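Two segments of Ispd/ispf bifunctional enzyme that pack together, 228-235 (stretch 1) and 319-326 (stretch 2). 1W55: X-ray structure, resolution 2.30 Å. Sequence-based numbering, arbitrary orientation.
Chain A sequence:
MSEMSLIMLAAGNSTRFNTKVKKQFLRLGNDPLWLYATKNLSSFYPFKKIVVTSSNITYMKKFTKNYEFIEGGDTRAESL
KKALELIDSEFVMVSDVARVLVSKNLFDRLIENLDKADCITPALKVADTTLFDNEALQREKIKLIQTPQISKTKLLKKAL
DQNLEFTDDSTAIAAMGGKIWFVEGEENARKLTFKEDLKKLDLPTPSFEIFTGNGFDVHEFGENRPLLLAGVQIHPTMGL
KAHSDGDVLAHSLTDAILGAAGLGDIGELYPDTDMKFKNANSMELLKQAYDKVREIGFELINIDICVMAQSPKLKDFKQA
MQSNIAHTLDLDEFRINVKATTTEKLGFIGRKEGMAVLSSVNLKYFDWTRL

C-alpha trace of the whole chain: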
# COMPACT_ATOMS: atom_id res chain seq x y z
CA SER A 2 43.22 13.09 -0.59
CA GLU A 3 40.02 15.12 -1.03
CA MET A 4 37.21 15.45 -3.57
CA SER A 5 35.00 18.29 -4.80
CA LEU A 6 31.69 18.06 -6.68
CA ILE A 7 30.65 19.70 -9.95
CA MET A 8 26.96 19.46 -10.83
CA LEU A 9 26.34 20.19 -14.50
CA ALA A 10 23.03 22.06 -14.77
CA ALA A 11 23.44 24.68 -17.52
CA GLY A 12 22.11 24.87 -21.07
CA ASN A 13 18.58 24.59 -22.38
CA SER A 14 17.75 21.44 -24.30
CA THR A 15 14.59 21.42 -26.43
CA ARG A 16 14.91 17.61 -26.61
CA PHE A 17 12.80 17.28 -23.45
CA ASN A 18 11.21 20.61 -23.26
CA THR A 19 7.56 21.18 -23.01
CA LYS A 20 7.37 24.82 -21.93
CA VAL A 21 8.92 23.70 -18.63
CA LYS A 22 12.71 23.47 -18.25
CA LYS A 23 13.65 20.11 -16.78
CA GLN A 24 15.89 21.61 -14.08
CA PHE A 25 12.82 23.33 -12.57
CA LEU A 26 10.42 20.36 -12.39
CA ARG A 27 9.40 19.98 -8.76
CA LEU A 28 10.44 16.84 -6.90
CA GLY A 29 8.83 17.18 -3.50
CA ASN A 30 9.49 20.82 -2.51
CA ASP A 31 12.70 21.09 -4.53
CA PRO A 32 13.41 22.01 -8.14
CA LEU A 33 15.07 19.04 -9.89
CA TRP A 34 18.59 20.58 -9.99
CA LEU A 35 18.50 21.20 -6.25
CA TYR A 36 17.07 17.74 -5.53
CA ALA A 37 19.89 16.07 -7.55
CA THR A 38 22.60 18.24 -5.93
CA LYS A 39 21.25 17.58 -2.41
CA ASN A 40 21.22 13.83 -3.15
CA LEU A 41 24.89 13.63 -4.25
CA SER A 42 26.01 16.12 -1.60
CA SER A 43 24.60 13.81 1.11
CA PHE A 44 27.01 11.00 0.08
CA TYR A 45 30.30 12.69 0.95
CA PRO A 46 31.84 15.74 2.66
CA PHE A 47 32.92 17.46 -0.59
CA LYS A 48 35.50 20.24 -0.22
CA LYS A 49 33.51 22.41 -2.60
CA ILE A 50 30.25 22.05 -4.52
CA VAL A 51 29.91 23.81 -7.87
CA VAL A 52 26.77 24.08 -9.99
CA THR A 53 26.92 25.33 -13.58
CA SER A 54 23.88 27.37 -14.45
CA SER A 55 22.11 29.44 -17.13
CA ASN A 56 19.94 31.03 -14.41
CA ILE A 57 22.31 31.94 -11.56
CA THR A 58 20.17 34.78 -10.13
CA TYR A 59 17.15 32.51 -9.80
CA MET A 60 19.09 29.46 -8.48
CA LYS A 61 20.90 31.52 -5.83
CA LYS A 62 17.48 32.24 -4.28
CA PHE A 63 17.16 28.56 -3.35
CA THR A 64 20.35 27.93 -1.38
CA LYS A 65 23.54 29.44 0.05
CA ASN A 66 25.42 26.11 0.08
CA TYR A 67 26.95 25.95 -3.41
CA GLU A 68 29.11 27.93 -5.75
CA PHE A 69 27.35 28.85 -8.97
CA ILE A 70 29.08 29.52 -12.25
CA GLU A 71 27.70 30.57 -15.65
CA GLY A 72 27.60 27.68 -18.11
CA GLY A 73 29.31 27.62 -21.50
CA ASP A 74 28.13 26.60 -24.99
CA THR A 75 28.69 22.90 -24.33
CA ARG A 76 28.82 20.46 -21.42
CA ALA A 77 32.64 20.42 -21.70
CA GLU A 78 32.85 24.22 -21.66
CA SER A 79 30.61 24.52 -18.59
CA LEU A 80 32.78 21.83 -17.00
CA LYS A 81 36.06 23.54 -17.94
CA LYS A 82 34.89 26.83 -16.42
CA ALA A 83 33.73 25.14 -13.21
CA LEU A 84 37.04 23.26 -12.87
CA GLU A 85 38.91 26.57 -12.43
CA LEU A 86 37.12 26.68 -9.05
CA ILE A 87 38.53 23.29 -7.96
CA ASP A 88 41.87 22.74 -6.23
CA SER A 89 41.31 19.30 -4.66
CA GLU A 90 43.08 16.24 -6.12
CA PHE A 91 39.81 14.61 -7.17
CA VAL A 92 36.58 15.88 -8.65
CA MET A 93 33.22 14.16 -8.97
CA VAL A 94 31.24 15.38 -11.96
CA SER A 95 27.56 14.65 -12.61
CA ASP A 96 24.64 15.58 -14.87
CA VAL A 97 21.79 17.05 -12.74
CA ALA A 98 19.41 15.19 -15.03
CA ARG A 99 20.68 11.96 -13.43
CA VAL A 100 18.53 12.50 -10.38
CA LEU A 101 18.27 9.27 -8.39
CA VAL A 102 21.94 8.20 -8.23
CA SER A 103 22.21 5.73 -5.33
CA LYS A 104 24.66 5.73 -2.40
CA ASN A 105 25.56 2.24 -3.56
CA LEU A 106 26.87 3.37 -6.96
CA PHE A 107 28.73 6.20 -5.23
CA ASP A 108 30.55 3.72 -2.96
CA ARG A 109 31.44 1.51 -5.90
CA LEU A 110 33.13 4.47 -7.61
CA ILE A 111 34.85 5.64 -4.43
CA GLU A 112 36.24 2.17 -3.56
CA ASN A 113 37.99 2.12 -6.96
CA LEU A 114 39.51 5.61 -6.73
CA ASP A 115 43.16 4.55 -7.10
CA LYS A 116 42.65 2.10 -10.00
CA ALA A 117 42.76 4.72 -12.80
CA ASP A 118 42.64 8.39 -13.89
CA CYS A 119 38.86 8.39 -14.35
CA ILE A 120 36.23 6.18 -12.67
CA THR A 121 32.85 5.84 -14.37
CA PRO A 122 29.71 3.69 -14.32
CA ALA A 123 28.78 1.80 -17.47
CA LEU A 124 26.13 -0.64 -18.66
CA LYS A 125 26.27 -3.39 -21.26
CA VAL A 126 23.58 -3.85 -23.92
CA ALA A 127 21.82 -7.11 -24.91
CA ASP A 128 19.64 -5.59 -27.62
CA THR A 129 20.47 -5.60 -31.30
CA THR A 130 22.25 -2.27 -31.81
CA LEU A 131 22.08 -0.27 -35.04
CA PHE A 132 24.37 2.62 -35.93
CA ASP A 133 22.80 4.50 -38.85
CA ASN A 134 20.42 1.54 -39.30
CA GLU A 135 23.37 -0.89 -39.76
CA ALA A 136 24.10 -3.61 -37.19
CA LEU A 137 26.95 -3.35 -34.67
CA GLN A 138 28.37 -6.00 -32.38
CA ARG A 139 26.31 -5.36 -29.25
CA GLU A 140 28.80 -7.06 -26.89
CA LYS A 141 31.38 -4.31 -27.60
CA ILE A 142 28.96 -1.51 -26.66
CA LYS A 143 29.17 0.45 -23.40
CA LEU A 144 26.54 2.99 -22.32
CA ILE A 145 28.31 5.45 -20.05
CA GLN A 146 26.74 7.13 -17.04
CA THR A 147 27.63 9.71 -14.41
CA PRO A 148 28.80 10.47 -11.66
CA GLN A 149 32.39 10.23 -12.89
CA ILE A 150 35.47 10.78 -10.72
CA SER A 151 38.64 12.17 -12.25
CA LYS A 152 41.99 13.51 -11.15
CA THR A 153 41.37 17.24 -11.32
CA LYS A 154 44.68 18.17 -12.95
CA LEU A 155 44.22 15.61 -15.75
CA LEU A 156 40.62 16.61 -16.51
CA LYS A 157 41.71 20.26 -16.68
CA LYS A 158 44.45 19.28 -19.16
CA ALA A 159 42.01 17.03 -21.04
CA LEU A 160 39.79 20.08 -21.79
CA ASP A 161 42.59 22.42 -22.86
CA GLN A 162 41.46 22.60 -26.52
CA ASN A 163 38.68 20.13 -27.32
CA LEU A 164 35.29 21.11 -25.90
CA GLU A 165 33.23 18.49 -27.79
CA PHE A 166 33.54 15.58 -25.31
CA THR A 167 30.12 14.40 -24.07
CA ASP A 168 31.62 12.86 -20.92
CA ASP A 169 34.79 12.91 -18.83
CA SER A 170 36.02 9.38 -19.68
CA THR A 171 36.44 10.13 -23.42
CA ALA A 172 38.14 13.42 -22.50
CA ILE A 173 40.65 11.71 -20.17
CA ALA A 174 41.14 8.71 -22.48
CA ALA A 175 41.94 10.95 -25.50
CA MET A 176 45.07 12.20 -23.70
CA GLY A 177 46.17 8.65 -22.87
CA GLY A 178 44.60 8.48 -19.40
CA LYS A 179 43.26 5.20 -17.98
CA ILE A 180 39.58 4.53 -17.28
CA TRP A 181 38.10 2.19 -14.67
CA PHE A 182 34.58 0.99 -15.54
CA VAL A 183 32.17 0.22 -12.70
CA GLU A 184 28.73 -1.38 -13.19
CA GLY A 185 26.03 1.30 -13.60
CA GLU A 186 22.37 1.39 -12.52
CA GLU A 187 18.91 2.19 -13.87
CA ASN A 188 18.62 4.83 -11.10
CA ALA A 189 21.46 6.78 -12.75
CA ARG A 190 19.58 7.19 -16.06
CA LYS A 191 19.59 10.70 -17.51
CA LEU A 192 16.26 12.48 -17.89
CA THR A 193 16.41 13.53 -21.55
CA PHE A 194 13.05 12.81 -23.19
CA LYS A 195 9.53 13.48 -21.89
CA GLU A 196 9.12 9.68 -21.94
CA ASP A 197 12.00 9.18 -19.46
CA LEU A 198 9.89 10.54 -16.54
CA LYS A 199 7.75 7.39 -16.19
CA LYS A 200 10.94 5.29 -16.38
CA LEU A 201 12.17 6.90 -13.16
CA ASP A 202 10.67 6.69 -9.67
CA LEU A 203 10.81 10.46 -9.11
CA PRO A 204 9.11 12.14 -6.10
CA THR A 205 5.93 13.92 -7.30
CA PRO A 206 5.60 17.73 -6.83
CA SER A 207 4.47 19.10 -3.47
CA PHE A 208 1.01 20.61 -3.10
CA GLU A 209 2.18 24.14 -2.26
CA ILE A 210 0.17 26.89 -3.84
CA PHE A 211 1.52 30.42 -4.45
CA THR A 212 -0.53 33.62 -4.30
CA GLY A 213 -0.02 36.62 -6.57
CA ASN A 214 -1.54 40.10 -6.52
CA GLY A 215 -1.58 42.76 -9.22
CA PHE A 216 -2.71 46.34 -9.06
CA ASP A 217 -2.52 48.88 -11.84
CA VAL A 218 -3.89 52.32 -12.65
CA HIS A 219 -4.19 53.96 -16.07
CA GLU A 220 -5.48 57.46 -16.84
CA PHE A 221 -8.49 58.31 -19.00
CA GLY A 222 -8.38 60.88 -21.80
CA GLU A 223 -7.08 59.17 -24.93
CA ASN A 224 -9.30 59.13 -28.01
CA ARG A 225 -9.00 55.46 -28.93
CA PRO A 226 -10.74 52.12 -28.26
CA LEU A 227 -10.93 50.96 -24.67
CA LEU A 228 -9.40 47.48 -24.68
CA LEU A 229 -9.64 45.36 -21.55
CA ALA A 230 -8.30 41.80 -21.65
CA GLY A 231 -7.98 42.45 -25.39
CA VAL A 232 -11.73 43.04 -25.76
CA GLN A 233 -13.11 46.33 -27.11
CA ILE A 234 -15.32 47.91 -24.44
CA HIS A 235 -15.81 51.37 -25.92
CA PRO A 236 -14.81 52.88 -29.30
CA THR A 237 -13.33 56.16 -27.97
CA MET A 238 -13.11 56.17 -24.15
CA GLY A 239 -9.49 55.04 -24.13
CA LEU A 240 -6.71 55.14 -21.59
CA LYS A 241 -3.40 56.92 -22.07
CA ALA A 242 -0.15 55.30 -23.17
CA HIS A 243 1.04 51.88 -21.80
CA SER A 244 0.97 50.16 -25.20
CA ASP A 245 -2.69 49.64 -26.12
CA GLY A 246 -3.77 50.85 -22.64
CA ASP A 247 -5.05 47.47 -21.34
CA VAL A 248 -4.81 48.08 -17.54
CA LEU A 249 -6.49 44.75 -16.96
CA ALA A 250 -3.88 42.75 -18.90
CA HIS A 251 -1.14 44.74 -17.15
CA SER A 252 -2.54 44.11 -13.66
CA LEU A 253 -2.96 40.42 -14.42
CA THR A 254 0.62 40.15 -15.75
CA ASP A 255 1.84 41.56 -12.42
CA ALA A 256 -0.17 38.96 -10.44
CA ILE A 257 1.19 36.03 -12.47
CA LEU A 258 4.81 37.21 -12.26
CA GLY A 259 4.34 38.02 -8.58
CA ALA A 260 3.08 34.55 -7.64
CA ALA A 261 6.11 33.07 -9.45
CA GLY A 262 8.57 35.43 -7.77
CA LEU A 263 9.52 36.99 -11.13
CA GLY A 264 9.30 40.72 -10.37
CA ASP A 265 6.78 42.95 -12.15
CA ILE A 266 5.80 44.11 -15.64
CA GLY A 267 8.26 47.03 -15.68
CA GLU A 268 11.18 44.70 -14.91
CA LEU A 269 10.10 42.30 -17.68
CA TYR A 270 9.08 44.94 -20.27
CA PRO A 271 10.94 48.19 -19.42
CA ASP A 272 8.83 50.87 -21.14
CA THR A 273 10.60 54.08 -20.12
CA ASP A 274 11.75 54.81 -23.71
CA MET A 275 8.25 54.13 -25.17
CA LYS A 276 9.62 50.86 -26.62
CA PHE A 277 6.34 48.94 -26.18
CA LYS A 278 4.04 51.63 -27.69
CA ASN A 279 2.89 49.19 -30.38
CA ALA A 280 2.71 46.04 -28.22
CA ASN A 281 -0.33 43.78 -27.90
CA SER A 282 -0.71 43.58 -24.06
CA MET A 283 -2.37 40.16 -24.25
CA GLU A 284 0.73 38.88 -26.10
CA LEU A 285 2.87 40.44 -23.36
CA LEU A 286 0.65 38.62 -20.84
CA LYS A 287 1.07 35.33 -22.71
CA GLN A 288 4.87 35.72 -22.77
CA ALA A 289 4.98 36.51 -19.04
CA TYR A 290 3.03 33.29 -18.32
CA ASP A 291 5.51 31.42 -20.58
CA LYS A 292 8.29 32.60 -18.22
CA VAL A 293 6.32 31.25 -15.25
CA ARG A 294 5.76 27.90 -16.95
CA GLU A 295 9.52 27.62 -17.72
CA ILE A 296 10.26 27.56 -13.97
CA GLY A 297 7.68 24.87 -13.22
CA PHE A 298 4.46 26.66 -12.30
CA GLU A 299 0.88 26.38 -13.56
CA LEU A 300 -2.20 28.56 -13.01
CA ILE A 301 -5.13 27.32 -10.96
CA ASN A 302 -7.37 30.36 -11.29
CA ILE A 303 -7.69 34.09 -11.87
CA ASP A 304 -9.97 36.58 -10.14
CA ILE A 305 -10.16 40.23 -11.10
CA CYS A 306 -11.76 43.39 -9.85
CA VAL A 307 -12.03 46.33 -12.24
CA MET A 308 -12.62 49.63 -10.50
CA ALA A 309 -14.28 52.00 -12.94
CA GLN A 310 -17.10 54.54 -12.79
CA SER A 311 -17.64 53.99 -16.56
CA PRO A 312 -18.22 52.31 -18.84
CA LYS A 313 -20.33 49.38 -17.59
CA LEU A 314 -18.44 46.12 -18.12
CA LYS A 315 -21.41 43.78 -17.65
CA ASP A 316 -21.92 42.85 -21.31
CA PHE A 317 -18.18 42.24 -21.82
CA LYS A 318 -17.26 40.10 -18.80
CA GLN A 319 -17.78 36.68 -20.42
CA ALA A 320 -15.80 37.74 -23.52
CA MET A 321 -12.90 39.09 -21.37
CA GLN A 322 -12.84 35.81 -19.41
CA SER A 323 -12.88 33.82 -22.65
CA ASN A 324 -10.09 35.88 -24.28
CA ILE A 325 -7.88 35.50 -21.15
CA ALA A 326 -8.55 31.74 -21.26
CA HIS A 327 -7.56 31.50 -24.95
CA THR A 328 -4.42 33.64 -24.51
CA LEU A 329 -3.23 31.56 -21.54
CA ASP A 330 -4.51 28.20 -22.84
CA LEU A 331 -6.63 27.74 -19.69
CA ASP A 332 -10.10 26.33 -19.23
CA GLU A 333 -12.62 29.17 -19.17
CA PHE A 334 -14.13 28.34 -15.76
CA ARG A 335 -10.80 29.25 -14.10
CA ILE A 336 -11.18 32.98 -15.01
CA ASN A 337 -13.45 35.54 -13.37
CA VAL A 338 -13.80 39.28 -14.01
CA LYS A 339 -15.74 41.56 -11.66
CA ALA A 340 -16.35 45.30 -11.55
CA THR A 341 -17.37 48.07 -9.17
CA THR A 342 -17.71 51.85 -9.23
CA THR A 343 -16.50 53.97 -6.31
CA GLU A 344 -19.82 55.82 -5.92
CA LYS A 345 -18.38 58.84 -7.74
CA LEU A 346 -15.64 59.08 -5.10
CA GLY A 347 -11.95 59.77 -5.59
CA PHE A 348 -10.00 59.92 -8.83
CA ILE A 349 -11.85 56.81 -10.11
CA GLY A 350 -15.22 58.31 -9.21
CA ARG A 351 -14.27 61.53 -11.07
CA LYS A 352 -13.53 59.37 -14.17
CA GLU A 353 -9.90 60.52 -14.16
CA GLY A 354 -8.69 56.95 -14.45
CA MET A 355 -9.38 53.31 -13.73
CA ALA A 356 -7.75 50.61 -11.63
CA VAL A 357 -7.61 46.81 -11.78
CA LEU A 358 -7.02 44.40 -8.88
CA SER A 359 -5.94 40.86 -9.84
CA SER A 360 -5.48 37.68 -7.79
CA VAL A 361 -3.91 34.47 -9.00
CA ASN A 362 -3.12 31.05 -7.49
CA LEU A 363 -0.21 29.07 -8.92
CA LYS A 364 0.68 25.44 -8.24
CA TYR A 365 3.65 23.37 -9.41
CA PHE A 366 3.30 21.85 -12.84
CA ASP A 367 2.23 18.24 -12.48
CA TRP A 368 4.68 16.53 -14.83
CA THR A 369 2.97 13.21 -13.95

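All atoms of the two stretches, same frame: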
# COMPACT_ATOMS: atom_id res chain seq x y z
N LEU A 228 -9.65 48.91 -24.62
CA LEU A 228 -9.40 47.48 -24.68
C LEU A 228 -9.10 46.96 -23.28
O LEU A 228 -8.19 47.45 -22.61
CB LEU A 228 -8.18 47.18 -25.57
CG LEU A 228 -8.22 47.48 -27.07
CD1 LEU A 228 -6.92 47.01 -27.71
CD2 LEU A 228 -9.41 46.82 -27.75
N LEU A 229 -9.88 45.99 -22.84
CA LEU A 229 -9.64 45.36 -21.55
C LEU A 229 -9.63 43.86 -21.77
O LEU A 229 -10.57 43.30 -22.35
CB LEU A 229 -10.71 45.76 -20.54
CG LEU A 229 -10.79 47.23 -20.10
CD1 LEU A 229 -11.87 47.37 -19.03
CD2 LEU A 229 -9.44 47.75 -19.58
N ALA A 230 -8.55 43.21 -21.34
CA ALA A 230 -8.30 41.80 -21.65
C ALA A 230 -8.43 41.56 -23.16
O ALA A 230 -8.92 40.50 -23.60
CB ALA A 230 -9.24 40.87 -20.85
N GLY A 231 -8.00 42.55 -23.94
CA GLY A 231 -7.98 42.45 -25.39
C GLY A 231 -9.34 42.58 -26.06
O GLY A 231 -9.46 42.34 -27.25
N VAL A 232 -10.36 42.96 -25.28
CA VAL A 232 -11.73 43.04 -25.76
C VAL A 232 -12.14 44.52 -25.84
O VAL A 232 -11.94 45.27 -24.88
CB VAL A 232 -12.69 42.28 -24.81
CG1 VAL A 232 -14.17 42.52 -25.18
CG2 VAL A 232 -12.35 40.77 -24.79
N GLN A 233 -12.71 44.93 -26.97
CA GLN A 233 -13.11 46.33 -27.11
C GLN A 233 -14.37 46.63 -26.30
O GLN A 233 -15.42 46.02 -26.51
CB GLN A 233 -13.30 46.74 -28.57
CG GLN A 233 -13.44 48.26 -28.72
CD GLN A 233 -13.61 48.71 -30.15
OE1 GLN A 233 -14.71 49.10 -30.56
NE2 GLN A 233 -12.53 48.66 -30.92
N ILE A 234 -14.24 47.57 -25.36
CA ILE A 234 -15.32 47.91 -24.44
C ILE A 234 -16.07 49.15 -24.94
O ILE A 234 -17.29 49.26 -24.82
CB ILE A 234 -14.73 48.21 -23.02
CG1 ILE A 234 -13.81 47.07 -22.54
CG2 ILE A 234 -15.82 48.52 -22.02
CD1 ILE A 234 -14.35 45.65 -22.74
N HIS A 235 -15.30 50.09 -25.49
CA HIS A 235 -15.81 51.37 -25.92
C HIS A 235 -14.94 51.84 -27.08
O HIS A 235 -13.72 51.63 -27.06
CB HIS A 235 -15.76 52.39 -24.79
CG HIS A 235 -16.69 53.54 -24.98
ND1 HIS A 235 -16.34 54.65 -25.73
CD2 HIS A 235 -17.96 53.74 -24.57
CE1 HIS A 235 -17.36 55.50 -25.75
NE2 HIS A 235 -18.35 54.97 -25.05
N GLN A 319 -17.97 38.03 -19.89
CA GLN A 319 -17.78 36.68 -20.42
C GLN A 319 -16.74 36.63 -21.56
O GLN A 319 -15.90 35.72 -21.62
CB GLN A 319 -19.11 36.03 -20.84
CG GLN A 319 -20.14 35.84 -19.69
CD GLN A 319 -19.61 35.01 -18.51
OE1 GLN A 319 -19.14 33.88 -18.71
NE2 GLN A 319 -19.68 35.55 -17.30
N ALA A 320 -16.78 37.63 -22.44
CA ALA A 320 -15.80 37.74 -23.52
C ALA A 320 -14.36 37.99 -23.01
O ALA A 320 -13.41 37.41 -23.52
CB ALA A 320 -16.23 38.83 -24.51
N MET A 321 -14.21 38.85 -22.01
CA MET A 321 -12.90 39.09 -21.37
C MET A 321 -12.33 37.80 -20.77
O MET A 321 -11.17 37.45 -21.00
CB MET A 321 -13.03 40.16 -20.28
CG MET A 321 -13.19 41.57 -20.83
SD MET A 321 -13.58 42.82 -19.59
CE MET A 321 -12.12 43.01 -18.93
N GLN A 322 -13.17 37.10 -20.01
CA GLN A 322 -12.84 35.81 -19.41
C GLN A 322 -12.41 34.80 -20.47
O GLN A 322 -11.42 34.08 -20.29
CB GLN A 322 -14.04 35.27 -18.62
CG GLN A 322 -14.21 35.97 -17.28
CD GLN A 322 -15.57 35.74 -16.59
OE1 GLN A 322 -16.01 36.59 -15.82
NE2 GLN A 322 -16.22 34.61 -16.86
N SER A 323 -13.14 34.77 -21.57
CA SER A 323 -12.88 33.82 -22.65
C SER A 323 -11.59 34.16 -23.41
O SER A 323 -10.81 33.26 -23.77
CB SER A 323 -14.10 33.70 -23.59
OG SER A 323 -13.73 33.10 -24.82
N ASN A 324 -11.35 35.44 -23.64
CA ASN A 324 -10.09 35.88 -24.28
C ASN A 324 -8.84 35.63 -23.41
O ASN A 324 -7.79 35.22 -23.93
CB ASN A 324 -10.19 37.35 -24.70
CG ASN A 324 -9.21 37.70 -25.83
OD1 ASN A 324 -9.01 36.92 -26.77
ND2 ASN A 324 -8.61 38.88 -25.74
N ILE A 325 -8.94 35.88 -22.10
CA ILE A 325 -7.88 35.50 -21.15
C ILE A 325 -7.62 34.00 -21.19
O ILE A 325 -6.47 33.58 -21.18
CB ILE A 325 -8.21 35.94 -19.68
CG1 ILE A 325 -8.20 37.46 -19.54
CG2 ILE A 325 -7.21 35.30 -18.68
CD1 ILE A 325 -8.96 37.97 -18.27
N ALA A 326 -8.69 33.20 -21.21
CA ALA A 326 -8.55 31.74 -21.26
C ALA A 326 -7.79 31.29 -22.51
O ALA A 326 -6.93 30.41 -22.43
CB ALA A 326 -9.93 31.04 -21.19

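A tight hairpin here rests its turn against one face of a helix, and Met 321 covers more surface than any other residue. Its CA-to-CB bond points sideways, but the long, flexible side chain (m, t, p) brings its end back along the hairpin. CE of Met 321 lies 3.5 Å from CB of Leu 229, its SD 4.3 Å from CD1 of Ile 234, and its CG 4.1 Å from CB of Val 232. An unbranched apolar chain suits this place, since it can touch residues of both strands.

Ala 230, in the type I' turn from Leu 229 to Val 232, points toward the helix. Its CB sits 3.9 Å from CB of Met 321 and 3.8 Å from CG1 of Ile 325; so small a side chain lets the turn come close, with the CA atoms of Ala 230 and Met 321 5.3 Å apart. Its carbonyl supplies the one hydrogen bond of the contact: ND2 of Asn 324 donates to O of Ala 230 at 2.7 Å, nearly straight at 172°. Gly 231 follows with positive phi, which favours glycine; a CB there would clash with that same ND2.

Val 232, beta-branched and so at home in a strand, points toward the helix, its CG2 3.8 Å from CA of Met 321 and 4.0 Å from CB of Asn 324.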